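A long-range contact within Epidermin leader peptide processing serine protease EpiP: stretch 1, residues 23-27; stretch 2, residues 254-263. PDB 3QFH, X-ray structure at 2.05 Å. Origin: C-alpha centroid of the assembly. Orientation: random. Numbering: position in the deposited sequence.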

# COMPACT_ATOMS: atom_id res chain seq x y z
N TYR A 23 17.90 -10.22 -13.32
CA TYR A 23 17.94 -11.13 -12.17
C TYR A 23 17.86 -10.37 -10.86
O TYR A 23 18.47 -9.29 -10.69
CB TYR A 23 19.19 -12.00 -12.19
CG TYR A 23 19.17 -13.05 -13.26
CD1 TYR A 23 18.56 -14.29 -13.04
CD2 TYR A 23 19.72 -12.81 -14.52
CE1 TYR A 23 18.51 -15.26 -14.03
CE2 TYR A 23 19.67 -13.78 -15.52
CZ TYR A 23 19.08 -15.00 -15.27
OH TYR A 23 19.04 -15.96 -16.26
N SER A 24 17.09 -10.94 -9.95
CA SER A 24 16.97 -10.44 -8.59
C SER A 24 17.98 -11.21 -7.76
O SER A 24 18.01 -12.45 -7.80
CB SER A 24 15.56 -10.62 -8.06
OG SER A 24 14.65 -9.79 -8.78
N VAL A 25 18.82 -10.49 -7.02
CA VAL A 25 19.89 -11.12 -6.25
C VAL A 25 19.91 -10.69 -4.80
O VAL A 25 19.87 -9.49 -4.50
CB VAL A 25 21.28 -10.79 -6.89
CG1 VAL A 25 22.39 -11.45 -6.12
CG2 VAL A 25 21.31 -11.26 -8.35
N GLU A 26 19.98 -11.68 -3.91
CA GLU A 26 20.12 -11.42 -2.49
C GLU A 26 21.55 -11.73 -2.12
O GLU A 26 22.03 -12.85 -2.31
CB GLU A 26 19.11 -12.23 -1.67
CG GLU A 26 19.17 -11.92 -0.17
CD GLU A 26 17.93 -12.40 0.60
OE1 GLU A 26 17.00 -12.99 -0.01
OE2 GLU A 26 17.89 -12.15 1.83
N TYR A 27 22.25 -10.73 -1.62
CA TYR A 27 23.66 -10.88 -1.27
C TYR A 27 23.88 -10.85 0.24
O TYR A 27 22.95 -10.62 1.01
CB TYR A 27 24.52 -9.86 -2.02
CG TYR A 27 24.13 -8.40 -1.91
CD1 TYR A 27 24.69 -7.58 -0.94
CD2 TYR A 27 23.27 -7.82 -2.83
CE1 TYR A 27 24.36 -6.23 -0.86
CE2 TYR A 27 22.93 -6.49 -2.76
CZ TYR A 27 23.49 -5.69 -1.78
OH TYR A 27 23.16 -4.35 -1.71
N LYS A 254 11.59 -15.89 -4.67
CA LYS A 254 12.16 -15.79 -3.35
C LYS A 254 12.81 -14.46 -3.00
O LYS A 254 12.57 -13.90 -1.92
CB LYS A 254 13.19 -16.90 -3.19
CG LYS A 254 13.98 -16.92 -1.89
CD LYS A 254 13.13 -17.21 -0.70
CE LYS A 254 13.99 -17.60 0.51
NZ LYS A 254 13.19 -17.68 1.76
N VAL A 255 13.66 -13.95 -3.90
CA VAL A 255 14.39 -12.72 -3.58
C VAL A 255 13.46 -11.54 -3.33
O VAL A 255 13.67 -10.77 -2.38
CB VAL A 255 15.46 -12.39 -4.63
CG1 VAL A 255 16.13 -11.07 -4.31
CG2 VAL A 255 16.49 -13.49 -4.66
N GLU A 256 12.41 -11.43 -4.14
CA GLU A 256 11.44 -10.38 -3.99
C GLU A 256 10.67 -10.55 -2.69
O GLU A 256 10.42 -9.59 -2.00
CB GLU A 256 10.43 -10.36 -5.15
CG GLU A 256 10.89 -9.64 -6.39
CD GLU A 256 11.93 -10.36 -7.22
OE1 GLU A 256 12.15 -11.60 -7.03
OE2 GLU A 256 12.51 -9.68 -8.09
N TYR A 257 10.27 -11.79 -2.39
CA TYR A 257 9.52 -12.07 -1.17
C TYR A 257 10.33 -11.60 0.04
O TYR A 257 9.85 -10.82 0.88
CB TYR A 257 9.21 -13.57 -1.05
CG TYR A 257 8.35 -13.87 0.14
CD1 TYR A 257 6.97 -13.97 0.01
CD2 TYR A 257 8.90 -14.01 1.41
CE1 TYR A 257 6.16 -14.21 1.12
CE2 TYR A 257 8.11 -14.26 2.52
CZ TYR A 257 6.74 -14.36 2.36
OH TYR A 257 5.95 -14.59 3.46
N ASP A 258 11.58 -12.05 0.11
CA ASP A 258 12.49 -11.68 1.18
C ASP A 258 12.70 -10.19 1.25
O ASP A 258 12.73 -9.63 2.32
CB ASP A 258 13.86 -12.35 0.99
CG ASP A 258 13.81 -13.86 1.22
OD1 ASP A 258 12.81 -14.35 1.78
OD2 ASP A 258 14.79 -14.55 0.86
N ALA A 259 12.88 -9.55 0.09
CA ALA A 259 13.13 -8.11 0.05
C ALA A 259 11.96 -7.36 0.67
O ALA A 259 12.15 -6.47 1.51
CB ALA A 259 13.36 -7.64 -1.37
N LEU A 260 10.76 -7.75 0.26
CA LEU A 260 9.52 -7.13 0.74
C LEU A 260 9.28 -7.36 2.25
O LEU A 260 8.97 -6.41 2.97
CB LEU A 260 8.33 -7.61 -0.08
CG LEU A 260 7.01 -6.87 0.16
CD1 LEU A 260 7.21 -5.33 0.08
CD2 LEU A 260 5.96 -7.33 -0.83
N GLN A 261 9.42 -8.60 2.72
CA GLN A 261 9.24 -8.87 4.15
C GLN A 261 10.34 -8.18 4.95
O GLN A 261 10.08 -7.66 6.03
CB GLN A 261 9.26 -10.38 4.46
CG GLN A 261 9.07 -10.69 5.94
CD GLN A 261 7.71 -10.28 6.45
OE1 GLN A 261 6.74 -11.02 6.33
NE2 GLN A 261 7.62 -9.07 7.02
N LYS A 262 11.56 -8.16 4.43
CA LYS A 262 12.66 -7.48 5.14
C LYS A 262 12.45 -5.96 5.17
O LYS A 262 12.77 -5.32 6.16
CB LYS A 262 14.04 -7.84 4.56
CG LYS A 262 14.45 -9.28 4.87
CD LYS A 262 15.66 -9.75 4.06
CE LYS A 262 16.95 -9.02 4.41
NZ LYS A 262 18.14 -9.55 3.63
N ALA A 263 11.89 -5.40 4.11
CA ALA A 263 11.60 -3.96 4.09
C ALA A 263 10.59 -3.62 5.20
O ALA A 263 10.79 -2.68 5.97
CB ALA A 263 11.04 -3.56 2.72
O HOH W 1 16.69 -14.34 2.93

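Strand 23-27 lies across helix 254-263 with the two axes 7.8 Å apart at closest approach and their N-to-C directions 55° apart. The alternation of the strand decides which side chains take part: the CA-to-CB bonds of Ser-24 and Glu-26 point toward the helix, those of Val-25 and Tyr-27 away. On the helix, Val-255, Asp-258 and Lys-262 point toward the strand, a spacing of three and four residues that places them along one face. The helical hydrogen bonds from Asp-258 N to Lys-254 O (2.9 Å) and from Lys-262 N to Asp-258 O (2.8 Å) are part of the regular helical pattern that gives this spacing.

Val-255 supplies the nonpolar contact with the strand. Its CA is 6.0 Å from the CA of Glu-26, the nearest CA pair across the stretches. With chi1 at 177° (t), its CG2 lies 3.6 Å from Ser-24 O, while its CG1 lies 3.8 Å from Ser-24 CB and 4.1 Å from Glu-26 CB. Both methyls therefore meet the strand, and CG1 also packs against its backbone, 3.8 Å from Val-25 C.

Glu-26 is extended, with chi1 -177° (t) and chi2 163° (t), so its carboxylate is carried past Val-255 to the level of Asp-258 and Lys-262. Lys-262 reaches it with chi1 -71° (m), chi2 168° (t), chi3 66° (p) and chi4 178° (t); all four angles lie in staggered wells, with chi2 and chi4 trans and turns at chi1 and chi3. The result is a salt bridge in which Lys-262 NZ donates a hydrogen bond to Glu-26 OE2 at 3.2 Å.

The same carboxylate faces a like charge: Glu-26 OE1 is 2.8 Å from Asp-258 OD2, and as modelled these are two acceptors, not a hydrogen-bonded pair. Water 1 bridges the two acids, donating to Glu-26 OE2 at 2.7 Å and to Asp-258 OD2 at 2.8 Å. Asp-258, at chi1 -70° (m), also directs OD1 to Lys-254 NZ at 3.4 Å, a weak hydrogen bond within a salt bridge along the helix. Positive charge thus approaches both members of the acidic pair.

Glu-256 starts sideways, but chi1 -83° (m) and chi2 74° (p) fold its end nearer the strand. Its OE2 is modelled 2.3 Å from Ser-24 OG, too short for a hydrogen bond; this is a clash in the model and supports no inference about attraction.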